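Side-chain contacts in N-terminal acetyltransferase B complex subunit NAT3 (PDB 5K04), which catalyses acetylation of the N-terminal amino acid of proteins, probably from acetyl-coenzyme A, as a subunit of the NatB complex: residues M9-E14 and F43-E48; P17-P22 and S55-A60; V78-Q83 and I87-K92. All coordinates share one frame; numbering follows the deposited sequence.

Contact 1: residues M9-E14 and F43-E48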
loop_
_atom_site.group_PDB
_atom_site.type_symbol
_atom_site.label_atom_id
_atom_site.label_comp_id
_atom_site.label_asym_id
_atom_site.label_seq_id
_atom_site.Cartn_x
_atom_site.Cartn_y
_atom_site.Cartn_z
ATOM N N MET B 9 10.855 2.928 -0.005
ATOM C CA MET B 9 9.846 2.120 0.668
ATOM C C MET B 9 8.455 2.267 0.060
ATOM O O MET B 9 7.717 1.282 -0.065
ATOM C CB MET B 9 9.811 2.513 2.146
ATOM C CG MET B 9 9.693 1.332 3.049
ATOM S SD MET B 9 10.745 0.040 2.495
ATOM C CE MET B 9 10.026 -1.162 3.461
ATOM N N GLU B 10 8.055 3.498 -0.281
ATOM C CA GLU B 10 6.691 3.709 -0.761
ATOM C C GLU B 10 6.450 3.116 -2.145
ATOM O O GLU B 10 5.283 2.927 -2.520
ATOM C CB GLU B 10 6.349 5.195 -0.750
ATOM C CG GLU B 10 6.010 5.717 0.637
ATOM C CD GLU B 10 6.004 7.225 0.683
ATOM O OE1 GLU B 10 7.110 7.796 0.592
ATOM O OE2 GLU B 10 4.908 7.838 0.786
ATOM N N ASP B 11 7.518 2.788 -2.891
ATOM C CA ASP B 11 7.376 2.019 -4.127
ATOM C C ASP B 11 6.618 0.719 -3.884
ATOM O O ASP B 11 5.992 0.179 -4.803
ATOM C CB ASP B 11 8.753 1.692 -4.739
ATOM C CG ASP B 11 9.448 2.907 -5.370
ATOM O OD1 ASP B 11 8.770 3.707 -6.067
ATOM O OD2 ASP B 11 10.680 3.057 -5.181
ATOM N N LEU B 12 6.686 0.184 -2.661
ATOM C CA LEU B 12 5.974 -1.058 -2.358
ATOM C C LEU B 12 4.477 -0.946 -2.633
ATOM O O LEU B 12 3.814 -1.954 -2.894
ATOM C CB LEU B 12 6.198 -1.449 -0.899
ATOM C CG LEU B 12 7.580 -2.033 -0.611
ATOM C CD1 LEU B 12 7.737 -2.392 0.863
ATOM C CD2 LEU B 12 7.813 -3.243 -1.493
ATOM N N PHE B 13 3.922 0.266 -2.552
ATOM C CA PHE B 13 2.491 0.455 -2.758
ATOM C C PHE B 13 2.098 0.369 -4.231
ATOM O O PHE B 13 0.905 0.235 -4.535
ATOM C CB PHE B 13 2.053 1.809 -2.196
ATOM C CG PHE B 13 2.094 1.903 -0.679
ATOM C CD1 PHE B 13 1.363 1.024 0.115
ATOM C CD2 PHE B 13 2.833 2.900 -0.052
ATOM C CE1 PHE B 13 1.377 1.134 1.510
ATOM C CE2 PHE B 13 2.856 3.014 1.336
ATOM C CZ PHE B 13 2.128 2.132 2.122
ATOM N N GLU B 14 3.068 0.443 -5.148
ATOM C CA GLU B 14 2.783 0.562 -6.575
ATOM C C GLU B 14 3.409 -0.570 -7.382
ATOM O O GLU B 14 3.523 -0.472 -8.605
ATOM C CB GLU B 14 3.245 1.929 -7.077
ATOM C CG GLU B 14 2.367 3.059 -6.530
ATOM C CD GLU B 14 2.961 4.436 -6.736
ATOM O OE1 GLU B 14 4.117 4.527 -7.200
ATOM O OE2 GLU B 14 2.273 5.430 -6.433
ATOM N N PHE B 43 19.642 -1.722 -4.051
ATOM C CA PHE B 43 18.197 -1.887 -4.150
ATOM C C PHE B 43 17.742 -0.729 -5.039
ATOM O O PHE B 43 17.539 0.408 -4.588
ATOM C CB PHE B 43 17.539 -1.888 -2.765
ATOM C CG PHE B 43 16.121 -2.428 -2.746
ATOM C CD1 PHE B 43 15.421 -2.654 -3.926
ATOM C CD2 PHE B 43 15.487 -2.691 -1.531
ATOM C CE1 PHE B 43 14.123 -3.134 -3.905
ATOM C CE2 PHE B 43 14.186 -3.180 -1.495
ATOM C CZ PHE B 43 13.504 -3.405 -2.692
ATOM N N TYR B 44 17.627 -1.022 -6.325
ATOM C CA TYR B 44 17.252 -0.030 -7.314
ATOM C C TYR B 44 16.222 -0.634 -8.254
ATOM O O TYR B 44 16.064 -1.855 -8.359
ATOM C CB TYR B 44 18.463 0.484 -8.111
ATOM C CG TYR B 44 19.359 -0.612 -8.628
ATOM C CD1 TYR B 44 19.134 -1.205 -9.868
ATOM C CD2 TYR B 44 20.437 -1.057 -7.882
ATOM C CE1 TYR B 44 19.983 -2.219 -10.353
ATOM C CE2 TYR B 44 21.283 -2.075 -8.348
ATOM C CZ TYR B 44 21.049 -2.649 -9.576
ATOM O OH TYR B 44 21.873 -3.659 -10.014
ATOM N N LYS B 45 15.535 0.260 -8.947
ATOM C CA LYS B 45 14.411 -0.093 -9.780
ATOM C C LYS B 45 14.634 0.442 -11.186
ATOM O O LYS B 45 15.326 1.447 -11.402
ATOM C CB LYS B 45 13.100 0.468 -9.213
ATOM C CG LYS B 45 13.074 2.002 -9.097
ATOM C CD LYS B 45 11.670 2.508 -8.770
ATOM C CE LYS B 45 11.614 4.024 -8.648
ATOM N NZ LYS B 45 10.232 4.431 -8.221
ATOM N N SER B 46 14.049 -0.266 -12.141
ATOM C CA SER B 46 13.948 0.225 -13.499
ATOM C C SER B 46 12.613 0.929 -13.649
ATOM O O SER B 46 11.635 0.596 -12.973
ATOM C CB SER B 46 14.079 -0.911 -14.521
ATOM O OG SER B 46 13.101 -1.930 -14.320
ATOM N N VAL B 47 12.588 1.904 -14.554
ATOM C CA VAL B 47 11.473 2.828 -14.724
ATOM C C VAL B 47 11.372 3.154 -16.209
ATOM O O VAL B 47 12.383 3.214 -16.914
ATOM C CB VAL B 47 11.707 4.061 -13.816
ATOM C CG1 VAL B 47 11.209 5.308 -14.417
ATOM C CG2 VAL B 47 11.121 3.828 -12.401
ATOM N N GLU B 48 10.146 3.333 -16.689
ATOM C CA GLU B 48 9.902 3.497 -18.112
ATOM C C GLU B 48 9.111 4.765 -18.408
ATOM O O GLU B 48 8.254 5.194 -17.632
ATOM C CB GLU B 48 9.134 2.300 -18.713
ATOM C CG GLU B 48 9.737 0.954 -18.445
ATOM C CD GLU B 48 11.133 0.793 -19.033
ATOM O OE1 GLU B 48 11.927 0.025 -18.441
ATOM O OE2 GLU B 48 11.417 1.406 -20.082
#
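D11 and K45 meet in a lone salt bridge that spans the gap between a 3-10 turn and a strand, a surface contact made by a single charged pair. K45 NZ lies 2.7 Å from D11 OD1 and donates a hydrogen bond to it, so one contact is at once ionic and directional. The ammonium group does not sit level with the carboxylate: it approaches OD1 from above that plane, 37° out of it. The second oxygen, OD2, stands farther away, 3.4 Å from K45 NZ, and accepts a hydrogen bond from the backbone N of Q8, which probably helps to fix the carboxylate's rotation.

The two side chains reach out from opposite directions, and the lysine beyond CG is fully extended (chi3 180°, chi4 -176°), which is how it bridges a CA separation of 9.3 Å. E14 lies in the wider field of the ammonium group, its OE1 6.2 Å from K45 NZ, and might add a weak attraction.

The 3-10 turn of residues 9-13 is held by its own backbone bonds, among them E14 N to D11 O. Its M9 and L12 pack on helix 29-38, while F13 stacks on F498 of the partner chain. K45 belongs to strand 43-48, which runs in the sheet between strands 3-6 and 53-65.

Contact 2: residues P17-P22 and S55-A60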
loop_
_atom_site.group_PDB
_atom_site.type_symbol
_atom_site.label_atom_id
_atom_site.label_comp_id
_atom_site.label_asym_id
_atom_site.label_seq_id
_atom_site.Cartn_x
_atom_site.Cartn_y
_atom_site.Cartn_z
ATOM N N PRO B 17 1.842 -4.801 -10.171
ATOM C CA PRO B 17 2.035 -5.358 -11.523
ATOM C C PRO B 17 3.242 -6.279 -11.612
ATOM O O PRO B 17 3.230 -7.274 -12.350
ATOM C CB PRO B 17 2.218 -4.107 -12.394
ATOM C CG PRO B 17 1.506 -3.040 -11.664
ATOM C CD PRO B 17 1.710 -3.326 -10.206
ATOM N N VAL B 18 4.278 -5.983 -10.834
ATOM C CA VAL B 18 5.449 -6.841 -10.770
ATOM C C VAL B 18 5.256 -7.955 -9.740
ATOM O O VAL B 18 5.474 -9.135 -10.036
ATOM C CB VAL B 18 6.687 -5.982 -10.458
ATOM C CG1 VAL B 18 7.891 -6.863 -10.180
ATOM C CG2 VAL B 18 6.976 -5.046 -11.621
ATOM N N ASN B 19 4.839 -7.607 -8.524
ATOM C CA ASN B 19 4.848 -8.564 -7.417
ATOM C C ASN B 19 3.615 -9.459 -7.366
ATOM O O ASN B 19 3.517 -10.292 -6.457
ATOM C CB ASN B 19 5.021 -7.819 -6.096
ATOM C CG ASN B 19 6.488 -7.464 -5.814
ATOM O OD1 ASN B 19 7.342 -7.532 -6.706
ATOM N ND2 ASN B 19 6.780 -7.092 -4.567
ATOM N N LEU B 20 2.686 -9.322 -8.317
ATOM C CA LEU B 20 1.620 -10.300 -8.477
ATOM C C LEU B 20 2.020 -11.430 -9.413
ATOM O O LEU B 20 1.255 -12.394 -9.553
ATOM C CB LEU B 20 0.337 -9.639 -8.995
ATOM C CG LEU B 20 -0.454 -8.811 -7.979
ATOM C CD1 LEU B 20 -1.622 -8.028 -8.632
ATOM C CD2 LEU B 20 -0.973 -9.716 -6.880
ATOM N N ASP B 21 3.183 -11.312 -10.054
ATOM C CA ASP B 21 3.769 -12.414 -10.804
ATOM C C ASP B 21 3.917 -13.628 -9.892
ATOM O O ASP B 21 4.330 -13.479 -8.731
ATOM C CB ASP B 21 5.136 -12.001 -11.364
ATOM C CG ASP B 21 5.925 -13.169 -11.929
ATOM O OD1 ASP B 21 6.602 -13.867 -11.152
ATOM O OD2 ASP B 21 5.848 -13.393 -13.153
ATOM N N PRO B 22 3.631 -14.836 -10.389
ATOM C CA PRO B 22 3.563 -16.022 -9.520
ATOM C C PRO B 22 4.909 -16.562 -9.066
ATOM O O PRO B 22 4.933 -17.528 -8.294
ATOM C CB PRO B 22 2.839 -17.042 -10.406
ATOM C CG PRO B 22 3.276 -16.676 -11.812
ATOM C CD PRO B 22 3.369 -15.162 -11.805
ATOM N N SER B 55 9.299 -0.876 -13.879
ATOM C CA SER B 55 9.300 -2.015 -14.779
ATOM C C SER B 55 10.038 -3.221 -14.199
ATOM O O SER B 55 9.919 -4.324 -14.746
ATOM C CB SER B 55 9.933 -1.606 -16.110
ATOM O OG SER B 55 11.183 -0.982 -15.881
ATOM N N GLY B 56 10.790 -3.028 -13.116
ATOM C CA GLY B 56 11.499 -4.106 -12.453
ATOM C C GLY B 56 12.356 -3.553 -11.336
ATOM O O GLY B 56 12.473 -2.339 -11.155
ATOM N N TYR B 57 12.964 -4.469 -10.580
ATOM C CA TYR B 57 13.885 -4.047 -9.537
ATOM C C TYR B 57 14.909 -5.137 -9.253
ATOM O O TYR B 57 14.737 -6.302 -9.618
ATOM C CB TYR B 57 13.161 -3.642 -8.237
ATOM C CG TYR B 57 12.251 -4.696 -7.608
ATOM C CD1 TYR B 57 12.747 -5.657 -6.733
ATOM C CD2 TYR B 57 10.884 -4.687 -7.863
ATOM C CE1 TYR B 57 11.902 -6.601 -6.152
ATOM C CE2 TYR B 57 10.037 -5.608 -7.303
ATOM C CZ TYR B 57 10.540 -6.566 -6.443
ATOM O OH TYR B 57 9.661 -7.473 -5.897
ATOM N N MET B 58 15.999 -4.698 -8.612
ATOM C CA MET B 58 17.082 -5.536 -8.124
ATOM C C MET B 58 17.255 -5.303 -6.627
ATOM O O MET B 58 17.304 -4.154 -6.174
ATOM C CB MET B 58 18.396 -5.222 -8.846
ATOM C CG MET B 58 19.617 -5.472 -7.982
ATOM S SD MET B 58 19.811 -7.192 -7.645
ATOM C CE MET B 58 20.026 -7.637 -9.300
ATOM N N MET B 59 17.288 -6.398 -5.862
ATOM C CA MET B 59 17.674 -6.393 -4.459
ATOM C C MET B 59 18.912 -7.259 -4.361
ATOM O O MET B 59 18.864 -8.450 -4.680
ATOM C CB MET B 59 16.574 -6.939 -3.539
ATOM C CG MET B 59 15.209 -6.291 -3.714
ATOM S SD MET B 59 13.924 -7.214 -2.917
ATOM C CE MET B 59 14.610 -7.092 -1.344
ATOM N N ALA B 60 20.022 -6.657 -3.957
ATOM C CA ALA B 60 21.257 -7.382 -3.747
ATOM C C ALA B 60 21.868 -6.936 -2.421
ATOM O O ALA B 60 21.437 -5.957 -1.806
ATOM C CB ALA B 60 22.236 -7.173 -4.916
#
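V18 and N19 of the short helix 16-19 pack against Y57 of strand 53-65, an interior strand of the GNAT acetyltransferase sheet. The case illustrates how a buried tyrosine can be held by an apolar and a polar neighbour that follow each other in sequence.

V18 comes first, its CA only 6.8 Å from the CA of G56. Its two methyl groups divide the work. CG1, anti to the backbone N (chi1 172°), reaches the tyrosine ring and lies 3.8 Å from Y57 CE2, meeting the ring obliquely. CG2 turns instead to the strand backbone and comes within 4.4 Å of S55 O, a loose contact. The same valine also packs on T79 of strand 70-80, so it touches two adjacent strands.

N19 follows and supplies the polar half. Its side chain crosses that of Y57 at about a right angle, with the amide and ring planes 65° apart, and OD1 arrives at the edge of the ring, in its plane. The other end of the amide is occupied too: ND2 bonds to OD1 of N26, which helps to settle which way round the amide sits.

Beyond N19 the chain turns away, closed by the bond from D21 N to V18 O, and D21 makes a salt bridge with R85. Y32 of helix 29-38 also packs against both N19 and Y57. Within this buried setting the tyrosine hydroxyl is the donor of a very short hydrogen bond, with Y57 OH 2.5 Å from N19 OD1.

Contact 3: residues V78-Q83 and I87-K92. Unlike the reference sequence in segment 78-83: L81 (reference Ser). With COA (coenzyme A), chain D.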
loop_
_atom_site.group_PDB
_atom_site.type_symbol
_atom_site.label_atom_id
_atom_site.label_comp_id
_atom_site.label_asym_id
_atom_site.label_seq_id
_atom_site.Cartn_x
_atom_site.Cartn_y
_atom_site.Cartn_z
ATOM N N VAL B 78 15.599 -10.400 -8.529
ATOM C CA VAL B 78 15.427 -9.664 -9.773
ATOM C C VAL B 78 14.075 -10.050 -10.352
ATOM O O VAL B 78 13.766 -11.242 -10.455
ATOM C CB VAL B 78 16.524 -9.991 -10.800
ATOM C CG1 VAL B 78 16.540 -8.952 -11.899
ATOM C CG2 VAL B 78 17.861 -10.093 -10.137
ATOM N N THR B 79 13.278 -9.054 -10.740
ATOM C CA THR B 79 12.020 -9.285 -11.432
ATOM C C THR B 79 11.783 -8.157 -12.415
ATOM O O THR B 79 12.223 -7.024 -12.214
ATOM C CB THR B 79 10.797 -9.380 -10.501
ATOM O OG1 THR B 79 10.851 -8.354 -9.495
ATOM C CG2 THR B 79 10.773 -10.706 -9.853
ATOM N N VAL B 80 11.041 -8.484 -13.460
ATOM C CA VAL B 80 10.721 -7.566 -14.535
ATOM C C VAL B 80 9.238 -7.697 -14.829
ATOM O O VAL B 80 8.723 -8.813 -14.957
ATOM C CB VAL B 80 11.562 -7.863 -15.791
ATOM C CG1 VAL B 80 11.137 -6.975 -16.966
ATOM C CG2 VAL B 80 13.039 -7.690 -15.474
ATOM N N LEU B 81 8.551 -6.558 -14.891
ATOM C CA LEU B 81 7.161 -6.511 -15.335
ATOM C C LEU B 81 6.997 -7.191 -16.695
ATOM O O LEU B 81 7.831 -7.027 -17.589
ATOM C CB LEU B 81 6.703 -5.050 -15.406
ATOM C CG LEU B 81 5.266 -4.782 -15.822
ATOM C CD1 LEU B 81 4.361 -5.487 -14.845
ATOM C CD2 LEU B 81 4.991 -3.266 -15.871
ATOM N N ASP B 82 5.900 -7.958 -16.840
ATOM C CA ASP B 82 5.653 -8.753 -18.051
ATOM C C ASP B 82 5.725 -7.922 -19.335
ATOM O O ASP B 82 6.225 -8.397 -20.359
ATOM C CB ASP B 82 4.285 -9.440 -17.946
ATOM C CG ASP B 82 3.153 -8.461 -17.657
ATOM O OD1 ASP B 82 3.410 -7.237 -17.622
ATOM O OD2 ASP B 82 2.004 -8.918 -17.455
ATOM N N GLN B 83 5.220 -6.680 -19.303
ATOM C CA GLN B 83 5.210 -5.852 -20.509
ATOM C C GLN B 83 6.618 -5.569 -21.010
ATOM O O GLN B 83 6.813 -5.319 -22.205
ATOM C CB GLN B 83 4.483 -4.525 -20.251
ATOM C CG GLN B 83 3.097 -4.643 -19.622
ATOM C CD GLN B 83 2.034 -5.165 -20.590
ATOM O OE1 GLN B 83 1.940 -4.717 -21.734
ATOM N NE2 GLN B 83 1.225 -6.116 -20.125
ATOM N N ILE B 87 13.670 -8.003 -23.510
ATOM C CA ILE B 87 14.409 -6.893 -24.108
ATOM C C ILE B 87 15.658 -6.601 -23.279
ATOM O O ILE B 87 16.231 -5.510 -23.378
ATOM C CB ILE B 87 13.536 -5.628 -24.245
ATOM C CG1 ILE B 87 12.982 -5.211 -22.876
ATOM C CG2 ILE B 87 12.391 -5.856 -25.257
ATOM C CD1 ILE B 87 12.200 -3.912 -22.905
ATOM N N GLY B 88 16.082 -7.568 -22.458
ATOM C CA GLY B 88 17.335 -7.448 -21.723
ATOM C C GLY B 88 17.281 -6.620 -20.456
ATOM O O GLY B 88 18.330 -6.229 -19.934
ATOM N N LEU B 89 16.087 -6.335 -19.943
ATOM C CA LEU B 89 15.983 -5.501 -18.754
ATOM C C LEU B 89 16.520 -6.225 -17.518
ATOM O O LEU B 89 17.260 -5.636 -16.716
ATOM C CB LEU B 89 14.527 -5.071 -18.573
ATOM C CG LEU B 89 14.201 -4.187 -17.384
ATOM C CD1 LEU B 89 15.184 -3.033 -17.290
ATOM C CD2 LEU B 89 12.766 -3.672 -17.541
ATOM N N ALA B 90 16.159 -7.502 -17.350
ATOM C CA ALA B 90 16.718 -8.288 -16.255
ATOM C C ALA B 90 18.237 -8.362 -16.359
ATOM O O ALA B 90 18.951 -8.172 -15.365
ATOM C CB ALA B 90 16.107 -9.692 -16.255
ATOM N N SER B 91 18.747 -8.622 -17.565
ATOM C CA SER B 91 20.192 -8.649 -17.761
ATOM C C SER B 91 20.829 -7.299 -17.417
ATOM O O SER B 91 21.929 -7.252 -16.854
ATOM C CB SER B 91 20.498 -9.069 -19.199
ATOM O OG SER B 91 19.937 -10.336 -19.483
ATOM N N LYS B 92 20.140 -6.192 -17.722
ATOM C CA LYS B 92 20.682 -4.869 -17.411
ATOM C C LYS B 92 20.736 -4.624 -15.905
ATOM O O LYS B 92 21.734 -4.106 -15.392
ATOM C CB LYS B 92 19.857 -3.775 -18.099
ATOM C CG LYS B 92 19.789 -2.451 -17.310
ATOM C CD LYS B 92 19.098 -1.306 -18.070
ATOM C CE LYS B 92 20.124 -0.369 -18.701
ATOM N NZ LYS B 92 20.981 0.334 -17.671
HETATM N N1A COA D . 11.400 -18.090 -21.949
HETATM C C2A COA D . 12.562 -18.727 -22.646
HETATM N N3A COA D . 13.830 -17.953 -22.316
HETATM C C4A COA D . 13.942 -16.709 -21.525
HETATM C C5A COA D . 12.633 -16.012 -20.892
HETATM C C6A COA D . 11.299 -16.832 -21.103
HETATM N N6A COA D . 10.048 -16.472 -20.525
HETATM N N7A COA D . 13.015 -14.820 -19.971
HETATM C C8A COA D . 14.571 -14.632 -19.866
HETATM N N9A COA D . 14.994 -15.889 -20.827
HETATM C C1B COA D . 16.579 -16.250 -20.867
HETATM C C2B COA D . 17.180 -16.536 -22.279
HETATM O O2B COA D . 17.681 -17.784 -22.766
HETATM C C3B COA D . 17.690 -15.122 -22.435
HETATM O O3B COA D . 18.318 -14.435 -23.522
HETATM P P3B COA D . 18.019 -13.827 -25.009
HETATM O O7A COA D . 18.212 -12.326 -24.894
HETATM O O8A COA D . 19.125 -14.432 -25.884
HETATM O O9A COA D . 16.606 -14.233 -25.360
HETATM C C4B COA D . 17.817 -14.532 -20.929
HETATM O O4B COA D . 17.273 -15.420 -19.868
HETATM C C5B COA D . 17.906 -12.974 -20.711
HETATM O O5B COA D . 16.788 -12.094 -20.871
HETATM P P1A COA D . 16.208 -10.654 -20.421
HETATM O O1A COA D . 17.305 -9.941 -19.722
HETATM O O2A COA D . 15.659 -9.967 -21.634
HETATM O O3A COA D . 15.041 -11.018 -19.443
HETATM P P2A COA D . 13.700 -10.398 -18.800
HETATM O O4A COA D . 12.555 -10.826 -19.671
HETATM O O5A COA D . 13.887 -8.980 -18.563
HETATM O O6A COA D . 13.618 -11.250 -17.439
HETATM C CBP COA D . 13.060 -13.048 -15.560
HETATM C CCP COA D . 13.871 -12.574 -16.951
HETATM C CDP COA D . 13.391 -14.659 -15.204
HETATM C CEP COA D . 13.488 -12.032 -14.274
HETATM C CAP COA D . 11.357 -12.869 -15.856
HETATM O OAP COA D . 10.884 -13.243 -17.128
HETATM C C9P COA D . 10.467 -12.824 -14.512
HETATM O O9P COA D . 9.855 -13.914 -13.979
HETATM N N8P COA D . 10.811 -11.708 -13.537
HETATM C C7P COA D . 10.863 -11.932 -11.978
HETATM C C6P COA D . 10.611 -13.391 -11.446
HETATM C C5P COA D . 11.665 -14.639 -11.605
HETATM O O5P COA D . 11.355 -15.797 -12.198
HETATM N N4P COA D . 13.045 -14.371 -11.148
HETATM C C3P COA D . 14.438 -14.148 -11.465
HETATM C C2P COA D . 15.410 -14.897 -12.360
HETATM S S1P COA D . 16.040 -16.510 -12.005
#
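Strand 70-80 and helix 89-96 lie nearest each other where the CA atoms of V80 and A90 are 6.3 Å apart, and G88, with a positive phi of 81°, is the N-cap residue that starts the helix. V80 is the main side chain on the strand and uses both its methyl groups. CG1, anti to the backbone N (chi1 175°), meets L89 CD2 at 3.7 Å, the two side chains slanting across each other. CG2 faces the first turn of the helix instead and lies 3.7 Å from A90 CB, close also to the backbone N of that alanine. V78, one strand repeat back, adds a lighter contact: its CG1 is 4.4 Å from A90 CB, and the residue also packs on Y124 of helix 118-126. The small alanine thus meets both valines that face the helix.

This apolar seam packs the helix start against the strand, and coenzyme A runs along their junction. Three backbone N-H groups grip its pyrophosphate. G88 N bonds to O2A at 2.6 Å. A90 N reaches O5A at 3.0 Å, with an angle of 158°. S91 N bonds to O1A at 2.9 Å. The serine hydroxyl also donates to O1A, S91 OG lying 2.7 Å away, so that oxygen is held twice by one residue. The helix N terminus, whose N-H groups make these bonds, probably favours the negative charge. R86, through NH2, makes a further hydrogen bond to coenzyme A. The loop from the strand into the helix N terminus, with G88 and A90 at the last two fixed positions of the R/Q-x-x-G-x-G/A signature, is the pyrophosphate-binding loop of the GNAT fold, the principal coenzyme A site of these acetyltransferases.

In the fold
From the N terminus, the chain leaves strand 3-6, makes the 3-10 turn of contact 1 and then helix 16-19 of contact 2, before either contact finds its partner. Contact 1 closes first, when strand 43-48 arrives after helix 29-38; contact 2 closes on the next strand, 53-65, so the two loops cross rather than nest. They also touch directly, S46 bonding to S55 and G56 between neighbouring strands. Contact 3 opens after both have closed and spans only a short loop. Its strand, 70-80, pairs with 53-65 at Y57-T79, and the bonding continues just past the strand end at S55-L81, linking the N-terminal elements through three successive strands to the cofactor-binding helix.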